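Local coordinates for endo-beta-N-acetylglucosaminidase F1 (Bacteroides thetaiotaomicron VPI-5482, PDB 6TCV), which probably hydrolyses the chitobiose core of high-mannose N-glycans, freeing the glycan by a cut between its two N-acetylglucosamine units, at residues Leu172-Asn177 with Leu182-Phe187; Pro236-Gly241 with Ala278-Gly283; Ala409-Val414 with Ala431-Phe436. The protein carries 2 engineered substitutions. All blocks are in the same frame, centred on the assembly; numbering follows the deposited sequence.

Contact 1 (Leu172-Asn177 with Leu182-Phe187); sequences LFFEVN and LNTLSF. With MAN (alpha-D-mannopyranose), chain B; MAN (alpha-D-mannopyranose), chain C; MAN (alpha-D-mannopyranose), chain D; BMA (beta-D-mannopyranose), chain E.
Phe174 and Asn183 mark the closest backbone approach, 8.9 Å between their CA atoms, where the end of strand 169-175 faces the 3-10 segment that includes residues 182-186. The Phe174 side chain spans this gap and meets side-chain and backbone atoms of Asn183 and Thr184. Its ring is met obliquely. CE2 of Phe174 lies 3.2 Å from Thr184 OG1, and CE1 of the same ring lies 4.0 Å from Asn183 CB. CG stands anti to the carbonyl carbon of Phe174 (chi1 -75°), which carries the ring out to the 3-10 turn. The polar groups of that turn have partners of their own: Thr184 OG1 with Pro181 O, Asn183 OD1 with Tyr437 N and Asn183 ND2 with Asn180 O.

The next residue, Glu175, serves the sugar. Its chain bends at chi2 (-93°), and its carboxylate takes three sugar hydroxyls. Glu175 OE1 accepts O6 of the chain D mannose at 2.7 Å. Glu175 OE2 accepts O2 of the beta-mannose at 2.6 Å and O6 of the chain C mannose at 2.7 Å. Asn177 ND2 donates to O2 of the chain D mannose at 3.1 Å, and Asn177 OD1 is held by Asn222 ND2. The strand end thus holds the beta-mannose and mannoses of its arms, consistent with recognition of high-mannose glycans.

The strand belongs to the (beta/alpha)8 barrel. It bonds to Val200 of strand 198-209 on one side and to Gly403 of strand 400-404 on the other. Leu237 of helix 235-238 packs against Thr184, and helix 411-416 touches Asn183 and Phe187.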
loop_
_atom_site.group_PDB
_atom_site.type_symbol
_atom_site.label_atom_id
_atom_site.label_comp_id
_atom_site.label_asym_id
_atom_site.label_seq_id
_atom_site.Cartn_x
_atom_site.Cartn_y
_atom_site.Cartn_z
ATOM N N LEU A 172 -1.009 2.782 9.352
ATOM C CA LEU A 172 -0.262 2.975 10.585
ATOM C C LEU A 172 1.234 2.789 10.364
ATOM O O LEU A 172 1.663 1.722 9.939
ATOM C CB LEU A 172 -0.744 1.948 11.632
ATOM C CG LEU A 172 -0.144 2.114 13.021
ATOM C CD1 LEU A 172 -0.549 3.443 13.612
ATOM C CD2 LEU A 172 -0.633 0.960 13.914
ATOM N N PHE A 173 2.023 3.757 10.782
ATOM C CA PHE A 173 3.479 3.621 10.784
ATOM C C PHE A 173 3.975 3.194 12.148
ATOM O O PHE A 173 3.634 3.817 13.149
ATOM C CB PHE A 173 4.174 4.954 10.501
ATOM C CG PHE A 173 3.999 5.548 9.141
ATOM C CD1 PHE A 173 2.894 6.330 8.838
ATOM C CD2 PHE A 173 5.033 5.466 8.184
ATOM C CE1 PHE A 173 2.801 7.001 7.628
ATOM C CE2 PHE A 173 4.887 6.099 6.947
ATOM C CZ PHE A 173 3.758 6.858 6.676
ATOM N N PHE A 174 4.825 2.161 12.190
ATOM C CA PHE A 174 5.582 1.816 13.391
ATOM C C PHE A 174 7.018 2.294 13.273
ATOM O O PHE A 174 7.690 2.031 12.264
ATOM C CB PHE A 174 5.647 0.307 13.584
ATOM C CG PHE A 174 4.385 -0.268 14.069
ATOM C CD1 PHE A 174 4.065 -0.238 15.388
ATOM C CD2 PHE A 174 3.445 -0.771 13.170
ATOM C CE1 PHE A 174 2.825 -0.746 15.842
ATOM C CE2 PHE A 174 2.202 -1.269 13.645
ATOM C CZ PHE A 174 1.923 -1.248 14.940
ATOM N N GLU A 175 7.504 2.978 14.317
ATOM C CA GLU A 175 8.931 3.268 14.446
ATOM C C GLU A 175 9.584 1.983 14.935
ATOM O O GLU A 175 9.662 1.703 16.126
ATOM C CB GLU A 175 9.152 4.422 15.405
ATOM C CG GLU A 175 8.803 5.789 14.869
ATOM C CD GLU A 175 9.945 6.563 14.223
ATOM O OE1 GLU A 175 10.853 5.930 13.630
ATOM O OE2 GLU A 175 9.941 7.800 14.312
ATOM N N VAL A 176 10.010 1.145 13.989
ATOM C CA VAL A 176 10.492 -0.197 14.328
ATOM C C VAL A 176 11.824 -0.196 15.028
ATOM O O VAL A 176 12.247 -1.242 15.520
ATOM C CB VAL A 176 10.463 -1.124 13.100
ATOM C CG1 VAL A 176 9.057 -1.299 12.589
ATOM C CG2 VAL A 176 11.422 -0.663 11.970
ATOM N N ASN A 177 12.526 0.945 15.113
ATOM C CA ASN A 177 13.662 1.036 15.997
ATOM C C ASN A 177 13.246 0.696 17.417
ATOM O O ASN A 177 14.072 0.251 18.247
ATOM C CB ASN A 177 14.371 2.377 15.939
ATOM C CG ASN A 177 15.093 2.597 14.675
ATOM O OD1 ASN A 177 15.496 1.670 13.976
ATOM N ND2 ASN A 177 15.304 3.853 14.361
ATOM N N LEU A 182 3.974 -6.270 15.667
ATOM C CA LEU A 182 2.899 -7.135 16.137
ATOM C C LEU A 182 1.907 -6.383 17.003
ATOM O O LEU A 182 0.769 -6.857 17.146
ATOM C CB LEU A 182 3.459 -8.366 16.874
ATOM C CG LEU A 182 4.156 -9.394 15.955
ATOM C CD1 LEU A 182 4.695 -10.501 16.858
ATOM C CD2 LEU A 182 3.304 -9.987 14.877
ATOM N N ASN A 183 2.284 -5.218 17.545
ATOM C CA ASN A 183 1.348 -4.345 18.264
ATOM C C ASN A 183 0.178 -3.896 17.404
ATOM O O ASN A 183 -0.808 -3.409 17.959
ATOM C CB ASN A 183 2.119 -3.185 18.900
ATOM C CG ASN A 183 2.819 -3.622 20.120
ATOM O OD1 ASN A 183 2.212 -4.099 21.089
ATOM N ND2 ASN A 183 4.142 -3.477 20.106
ATOM N N THR A 184 0.204 -4.103 16.094
ATOM C CA THR A 184 -1.003 -3.946 15.292
ATOM C C THR A 184 -2.169 -4.695 15.922
ATOM O O THR A 184 -3.331 -4.241 15.865
ATOM C CB THR A 184 -0.739 -4.504 13.895
ATOM O OG1 THR A 184 0.323 -3.788 13.256
ATOM C CG2 THR A 184 -1.940 -4.413 12.976
ATOM N N LEU A 185 -1.900 -5.872 16.492
ATOM C CA LEU A 185 -2.936 -6.747 17.032
ATOM C C LEU A 185 -3.535 -6.222 18.323
ATOM O O LEU A 185 -4.553 -6.773 18.770
ATOM C CB LEU A 185 -2.407 -8.165 17.178
ATOM C CG LEU A 185 -1.921 -8.778 15.887
ATOM C CD1 LEU A 185 -1.382 -10.185 16.190
ATOM C CD2 LEU A 185 -2.945 -8.759 14.753
ATOM N N SER A 186 -2.961 -5.166 18.921
ATOM C CA SER A 186 -3.572 -4.511 20.069
ATOM C C SER A 186 -4.818 -3.719 19.719
ATOM O O SER A 186 -5.497 -3.267 20.643
ATOM C CB SER A 186 -2.611 -3.534 20.719
ATOM O OG SER A 186 -1.362 -4.148 21.129
ATOM N N PHE A 187 -5.064 -3.462 18.437
ATOM C CA PHE A 187 -6.092 -2.547 17.970
ATOM C C PHE A 187 -7.233 -3.275 17.254
ATOM O O PHE A 187 -7.123 -3.588 16.055
ATOM C CB PHE A 187 -5.495 -1.520 17.024
ATOM C CG PHE A 187 -4.451 -0.603 17.633
ATOM C CD1 PHE A 187 -3.132 -1.018 17.711
ATOM C CD2 PHE A 187 -4.787 0.653 18.098
ATOM C CE1 PHE A 187 -2.165 -0.187 18.254
ATOM C CE2 PHE A 187 -3.855 1.514 18.623
ATOM C CZ PHE A 187 -2.511 1.080 18.711
HETATM C C1 MAN B . 18.948 4.087 12.824
HETATM C C2 MAN B . 18.803 2.979 13.859
HETATM C C3 MAN B . 18.600 3.569 15.251
HETATM C C4 MAN B . 19.712 4.556 15.568
HETATM C C5 MAN B . 19.717 5.623 14.481
HETATM C C6 MAN B . 20.829 6.624 14.649
HETATM O O2 MAN B . 19.973 2.148 13.802
HETATM O O3 MAN B . 18.539 2.506 16.185
HETATM O O4 MAN B . 19.479 5.191 16.823
HETATM O O5 MAN B . 19.952 4.995 13.216
HETATM O O6 MAN B . 20.678 7.691 13.687
HETATM C C1 MAN C . 12.490 10.421 17.931
HETATM C C2 MAN C . 13.386 9.681 18.909
HETATM C C3 MAN C . 13.448 8.203 18.516
HETATM C C4 MAN C . 12.019 7.663 18.465
HETATM C C5 MAN C . 11.118 8.467 17.528
HETATM C C6 MAN C . 9.642 8.080 17.578
HETATM O O2 MAN C . 12.844 9.714 20.234
HETATM O O3 MAN C . 14.266 7.449 19.408
HETATM O O4 MAN C . 11.971 6.328 17.959
HETATM O O5 MAN C . 11.186 9.861 17.902
HETATM O O6 MAN C . 8.888 8.791 16.598
HETATM C C1 MAN D . 16.902 6.956 12.243
HETATM C C2 MAN D . 17.718 5.798 11.683
HETATM C C3 MAN D . 17.139 5.402 10.335
HETATM C C4 MAN D . 15.647 5.105 10.428
HETATM C C5 MAN D . 14.897 6.255 11.093
HETATM C C6 MAN D . 13.464 5.903 11.441
HETATM O O2 MAN D . 17.687 4.726 12.652
HETATM O O3 MAN D . 17.799 4.225 9.870
HETATM O O4 MAN D . 15.100 4.981 9.117
HETATM O O5 MAN D . 15.540 6.589 12.347
HETATM O O6 MAN D . 12.838 7.007 12.123
HETATM C C1 BMA E . 11.191 11.708 13.709
HETATM C C2 BMA E . 11.493 10.751 14.848
HETATM C C3 BMA E . 12.603 11.307 15.720
HETATM C C4 BMA E . 13.806 11.721 14.876
HETATM C C5 BMA E . 13.381 12.596 13.694
HETATM C C6 BMA E . 14.498 12.875 12.721
HETATM O O2 BMA E . 11.954 9.517 14.265
HETATM O O3 BMA E . 13.102 10.361 16.666
HETATM O O4 BMA E . 14.743 12.498 15.633
HETATM O O5 BMA E . 12.354 11.921 12.937
HETATM O O6 BMA E . 15.031 11.589 12.303
#

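Contact 2 (Pro236-Gly241 with Ala278-Gly283); sequences PLRRRG and AYNLDG
Asn280 meets Arg238 first, just after helix 262-278. With positive phi, it is the C-prime residue of the Schellman motif that ends that helix. Its carbonyl O lies over one face of the Arg238 guanidinium, 2.9 Å above the plane and offset toward the rim. Asn280 O is also 3.2 Å from Arg238 CD. The angle to NE is too poor for a hydrogen bond, so the oxygen rests over the cation without one. The same oxygen accepts Gln235 NE2. The Asn280 amide has two deposited conformers, so its closeness to Arg238 NH1 is a doubtful guide.

Leu281 brings its backbone near, with CA 4.3 Å from Arg238 NE. Its side chain turns the other way, onto Leu246.

Asp282 carries the contact. Arg238 grips it side-on, one nitrogen to each oxygen. Arg238 NE donates to Asp282 OD2 at 2.8 Å (162°), and Arg238 NH2 donates to Asp282 OD1 at 2.9 Å. Both oxygens lie in the guanidinium plane. The donors come to their syn sides but tilted out of the carboxylate plane, and the two flat groups are turned 31° apart. The bend of the arginine chain at chi3 (68°) turns the NE and NH2 edge to the carboxylate.

Gln235 OE1 takes Arg238 NH1, and Val244 N gives a further bond to Asp282 OD2. The buried carboxylate is therefore matched by a salt bridge and a backbone N-H, which is likely to keep it ionised. The ion pair ties helix 235-238 to the residue just before barrel strand 283-287.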
loop_
_atom_site.group_PDB
_atom_site.type_symbol
_atom_site.label_atom_id
_atom_site.label_comp_id
_atom_site.label_asym_id
_atom_site.label_seq_id
_atom_site.Cartn_x
_atom_site.Cartn_y
_atom_site.Cartn_z
ATOM N N PRO A 236 2.517 -13.024 10.766
ATOM C CA PRO A 236 1.260 -13.207 11.531
ATOM C C PRO A 236 0.258 -12.104 11.251
ATOM O O PRO A 236 -0.950 -12.324 11.361
ATOM C CB PRO A 236 1.721 -13.211 12.997
ATOM C CG PRO A 236 3.164 -13.687 12.916
ATOM C CD PRO A 236 3.702 -13.068 11.641
ATOM N N LEU A 237 0.716 -10.908 10.918
ATOM C CA LEU A 237 -0.183 -9.836 10.531
ATOM C C LEU A 237 -0.810 -10.089 9.173
ATOM O O LEU A 237 -2.014 -9.883 8.974
ATOM C CB LEU A 237 0.529 -8.514 10.521
ATOM C CG LEU A 237 1.283 -8.102 11.778
ATOM C CD1 LEU A 237 1.952 -6.746 11.573
ATOM C CD2 LEU A 237 0.296 -8.091 12.932
ATOM N N ARG A 238 -0.000 -10.552 8.221
ATOM C CA ARG A 238 -0.486 -10.792 6.852
ATOM C C ARG A 238 -1.494 -11.911 6.822
ATOM O O ARG A 238 -2.460 -11.857 6.053
ATOM C CB ARG A 238 0.691 -11.077 5.913
ATOM C CG ARG A 238 1.607 -9.873 5.842
ATOM C CD ARG A 238 2.705 -10.045 4.777
ATOM N NE ARG A 238 2.120 -10.026 3.450
ATOM C CZ ARG A 238 1.959 -11.065 2.663
ATOM N NH1 ARG A 238 2.334 -12.286 2.998
ATOM N NH2 ARG A 238 1.380 -10.881 1.472
ATOM N N ARG A 239 -1.335 -12.928 7.647
ATOM C CA ARG A 239 -2.299 -14.024 7.733
ATOM C C ARG A 239 -3.679 -13.524 8.123
ATOM O O ARG A 239 -4.675 -14.216 7.839
ATOM C CB ARG A 239 -1.839 -15.127 8.665
ATOM C CG ARG A 239 -0.663 -15.871 8.207
ATOM C CD ARG A 239 -0.462 -17.162 9.012
ATOM N NE ARG A 239 -0.220 -17.016 10.448
ATOM C CZ ARG A 239 0.988 -16.917 11.007
ATOM N NH1 ARG A 239 2.072 -16.978 10.246
ATOM N NH2 ARG A 239 1.112 -16.827 12.326
ATOM N N ARG A 240 -3.747 -12.422 8.874
ATOM C CA ARG A 240 -5.009 -11.841 9.326
ATOM C C ARG A 240 -5.482 -10.741 8.394
ATOM O O ARG A 240 -6.489 -10.070 8.676
ATOM C CB ARG A 240 -4.894 -11.290 10.747
ATOM C CG ARG A 240 -4.659 -12.381 11.766
ATOM C CD ARG A 240 -4.433 -11.801 13.152
ATOM N NE ARG A 240 -4.174 -12.880 14.098
ATOM C CZ ARG A 240 -4.889 -13.163 15.177
ATOM N NH1 ARG A 240 -5.920 -12.473 15.534
ATOM N NH2 ARG A 240 -4.480 -14.157 15.942
ATOM N N GLY A 241 -4.825 -10.549 7.256
ATOM C CA GLY A 241 -5.323 -9.634 6.255
ATOM C C GLY A 241 -4.719 -8.261 6.307
ATOM O O GLY A 241 -5.107 -7.404 5.503
ATOM N N ALA A 278 11.025 -10.896 -1.914
ATOM C CA ALA A 278 11.840 -11.818 -1.111
ATOM C C ALA A 278 11.299 -11.971 0.288
ATOM O O ALA A 278 11.373 -13.064 0.863
ATOM C CB ALA A 278 13.298 -11.317 -1.082
ATOM N N TYR A 279 10.793 -10.899 0.870
ATOM C CA TYR A 279 10.321 -10.915 2.249
ATOM C C TYR A 279 8.801 -11.027 2.340
ATOM O O TYR A 279 8.245 -10.959 3.442
ATOM C CB TYR A 279 10.844 -9.746 3.053
ATOM C CG TYR A 279 12.363 -9.724 3.157
ATOM C CD1 TYR A 279 13.028 -10.707 3.907
ATOM C CD2 TYR A 279 13.146 -8.796 2.500
ATOM C CE1 TYR A 279 14.408 -10.698 4.049
ATOM C CE2 TYR A 279 14.570 -8.803 2.637
ATOM C CZ TYR A 279 15.157 -9.758 3.393
ATOM O OH TYR A 279 16.531 -9.739 3.522
ATOM N N ASN A 280 8.136 -11.237 1.208
ATOM C CA ASN A 280 6.684 -11.467 1.169
ATOM C C ASN A 280 5.951 -10.322 1.879
ATOM O O ASN A 280 5.234 -10.518 2.881
ATOM C CB ASN A 280 6.341 -12.859 1.710
ATOM C CG ASN A 280 4.958 -13.358 1.311
ATOM O OD1 ASN A 280 4.285 -12.847 0.409
ATOM N ND2 ASN A 280 4.546 -14.446 1.980
ATOM N N LEU A 281 6.160 -9.107 1.365
ATOM C CA LEU A 281 5.538 -7.889 1.857
ATOM C C LEU A 281 4.522 -7.389 0.838
ATOM O O LEU A 281 4.429 -7.901 -0.279
ATOM C CB LEU A 281 6.561 -6.804 2.166
ATOM C CG LEU A 281 7.717 -7.252 3.069
ATOM C CD1 LEU A 281 8.638 -6.077 3.288
ATOM C CD2 LEU A 281 7.135 -7.744 4.422
ATOM N N ASP A 282 3.785 -6.339 1.176
ATOM C CA ASP A 282 2.646 -5.906 0.375
ATOM C C ASP A 282 2.843 -4.597 -0.353
ATOM O O ASP A 282 1.891 -4.117 -0.980
ATOM C CB ASP A 282 1.380 -5.862 1.240
ATOM C CG ASP A 282 1.049 -7.200 1.781
ATOM O OD1 ASP A 282 0.687 -8.086 0.984
ATOM O OD2 ASP A 282 1.149 -7.404 3.027
ATOM N N GLY A 283 4.034 -3.997 -0.286
ATOM C CA GLY A 283 4.353 -2.773 -0.988
ATOM C C GLY A 283 5.228 -1.891 -0.153
ATOM O O GLY A 283 5.937 -2.353 0.739
#

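Contact 3 (Ala409-Val414 with Ala431-Phe436); sequences AKYGSV and AAPTIF
Tyr411 touches Pro433, Ile435 and Phe436, and so joins the first turn of helix 411-416 to the two-stranded antiparallel sheet of strands 435-436 and 445-446. The helix follows strand 400-404 of the (beta/alpha)8 barrel. The sheet lies near the C-terminus of the chain.

The nearest partner is the proline. Tyr411 CD2 lies 3.9 Å from Pro433 CG and 4.0 Å from Pro433 CB, and the two side chains run past each other in opposite directions. From the opposite side of the ring plane, Phe436 CB comes 4.2 Å from Tyr411 CE2. Ile435 O comes to the ring edge near its plane, 4.0 Å from Tyr411 CE2. The ring is turned so that the CA of Tyr411 lies in its own plane (chi2 1°). This sends the CD2 and CE2 edge out toward the other segment. Phe436 offers only its CB here, and its ring leads away.

Other aromatic rings fix the tyrosine from outside the two segments. Phe415 and Phe187 each meet it edge-to-face, and Tyr447, just after strand 445-446, also touches it. With an alanine here, Pro433 and Phe436 CB would probably face a gap, and Ser186 OG would lose the tyrosine hydroxyl, one of its two partners here.

The helix start is held by its own backbone. Lys410 sits at the N-cap position, and Val414 N bonds to Lys410 O at 3.0 Å. At the far end of the ring, Ser186 OG is hydrogen-bonded both to Tyr411 OH and to Ile435 O.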
loop_
_atom_site.group_PDB
_atom_site.type_symbol
_atom_site.label_atom_id
_atom_site.label_comp_id
_atom_site.label_asym_id
_atom_site.label_seq_id
_atom_site.Cartn_x
_atom_site.Cartn_y
_atom_site.Cartn_z
ATOM N N ALA A 409 3.607 1.967 25.871
ATOM C CA ALA A 409 3.656 2.870 27.009
ATOM C C ALA A 409 2.726 4.063 26.875
ATOM O O ALA A 409 2.428 4.722 27.888
ATOM C CB ALA A 409 5.086 3.328 27.302
ATOM N N LYS A 410 2.351 4.410 25.646
ATOM C CA LYS A 410 1.461 5.531 25.401
ATOM C C LYS A 410 0.087 5.076 24.948
ATOM O O LYS A 410 -0.700 5.879 24.424
ATOM C CB LYS A 410 2.044 6.535 24.396
ATOM C CG LYS A 410 3.364 7.128 24.852
ATOM C CD LYS A 410 3.865 8.217 23.911
ATOM C CE LYS A 410 5.139 8.847 24.434
ATOM N NZ LYS A 410 4.896 9.688 25.634
ATOM N N TYR A 411 -0.288 3.817 25.191
ATOM C CA TYR A 411 -1.587 3.349 24.718
ATOM C C TYR A 411 -2.733 4.130 25.354
ATOM O O TYR A 411 -3.773 4.277 24.714
ATOM C CB TYR A 411 -1.763 1.856 24.991
ATOM C CG TYR A 411 -1.234 0.893 23.924
ATOM C CD1 TYR A 411 -0.616 1.339 22.774
ATOM C CD2 TYR A 411 -1.423 -0.465 24.070
ATOM C CE1 TYR A 411 -0.188 0.444 21.771
ATOM C CE2 TYR A 411 -0.988 -1.351 23.087
ATOM C CZ TYR A 411 -0.345 -0.886 21.982
ATOM O OH TYR A 411 0.106 -1.767 21.001
ATOM N N GLY A 412 -2.630 4.605 26.584
ATOM C CA GLY A 412 -3.706 5.409 27.114
ATOM C C GLY A 412 -4.011 6.611 26.233
ATOM O O GLY A 412 -5.168 6.933 25.934
ATOM N N SER A 413 -2.958 7.330 25.831
ATOM C CA SER A 413 -3.117 8.461 24.912
ATOM C C SER A 413 -3.640 8.016 23.552
ATOM O O SER A 413 -4.595 8.619 23.012
ATOM C CB SER A 413 -1.734 9.125 24.731
ATOM O OG SER A 413 -1.828 10.199 23.830
ATOM N N VAL A 414 -3.006 7.005 22.966
ATOM C CA VAL A 414 -3.385 6.571 21.621
ATOM C C VAL A 414 -4.868 6.191 21.582
ATOM O O VAL A 414 -5.628 6.641 20.716
ATOM C CB VAL A 414 -2.495 5.405 21.153
ATOM C CG1 VAL A 414 -2.962 4.843 19.809
ATOM C CG2 VAL A 414 -1.039 5.814 21.067
ATOM N N ALA A 431 -11.951 -1.138 20.756
ATOM C CA ALA A 431 -11.931 -1.742 22.082
ATOM C C ALA A 431 -10.642 -1.358 22.826
ATOM O O ALA A 431 -9.592 -1.164 22.238
ATOM C CB ALA A 431 -11.927 -3.278 21.943
ATOM N N ALA A 432 -10.751 -1.330 24.154
ATOM C CA ALA A 432 -9.564 -1.139 24.967
ATOM C C ALA A 432 -8.571 -2.273 24.749
ATOM O O ALA A 432 -8.984 -3.427 24.620
ATOM C CB ALA A 432 -9.943 -1.065 26.442
ATOM N N PRO A 433 -7.270 -1.984 24.710
ATOM C CA PRO A 433 -6.278 -3.034 24.482
ATOM C C PRO A 433 -6.103 -3.936 25.684
ATOM O O PRO A 433 -6.172 -3.522 26.847
ATOM C CB PRO A 433 -4.972 -2.290 24.221
ATOM C CG PRO A 433 -5.137 -1.027 24.969
ATOM C CD PRO A 433 -6.616 -0.653 24.844
ATOM N N THR A 434 -5.869 -5.188 25.402
ATOM C CA THR A 434 -5.571 -6.186 26.417
ATOM C C THR A 434 -4.222 -6.840 26.253
ATOM O O THR A 434 -3.776 -7.498 27.202
ATOM C CB THR A 434 -6.637 -7.282 26.423
ATOM O OG1 THR A 434 -6.596 -7.883 25.145
ATOM C CG2 THR A 434 -8.017 -6.766 26.736
ATOM N N ILE A 435 -3.547 -6.708 25.118
ATOM C CA ILE A 435 -2.190 -7.225 25.014
ATOM C C ILE A 435 -1.296 -6.215 24.307
ATOM O O ILE A 435 -1.745 -5.249 23.698
ATOM C CB ILE A 435 -2.081 -8.611 24.335
ATOM C CG1 ILE A 435 -2.854 -8.674 23.009
ATOM C CG2 ILE A 435 -2.558 -9.730 25.300
ATOM C CD1 ILE A 435 -2.365 -7.840 21.862
ATOM N N PHE A 436 -0.001 -6.478 24.394
ATOM C CA PHE A 436 1.026 -5.726 23.687
ATOM C C PHE A 436 2.215 -6.655 23.476
ATOM O O PHE A 436 2.294 -7.742 24.058
ATOM C CB PHE A 436 1.429 -4.440 24.457
ATOM C CG PHE A 436 2.368 -4.682 25.613
ATOM C CD1 PHE A 436 1.869 -5.119 26.842
ATOM C CD2 PHE A 436 3.746 -4.510 25.469
ATOM C CE1 PHE A 436 2.724 -5.376 27.889
ATOM C CE2 PHE A 436 4.576 -4.777 26.529
ATOM C CZ PHE A 436 4.055 -5.232 27.697
#

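Overall arrangement
The contacts follow one another along the chain, and contact 1 is the middle one in space. Its centre is about 14 Å from that of contact 2 and about 11 Å from that of contact 3, while the centres of contacts 2 and 3 are about 24 Å apart and the two do not touch. Residues 182-187 form the bridge. Leu185 packs on Leu237 and Arg240 of contact 2, and Phe187 packs on Val414 of contact 3. Strands 169-175, 243-249 and 283-287 share the barrel sheet. The loop after strand 169-175 is thus flanked by helices 235-238 and 411-416, and the end of that strand binds mannose.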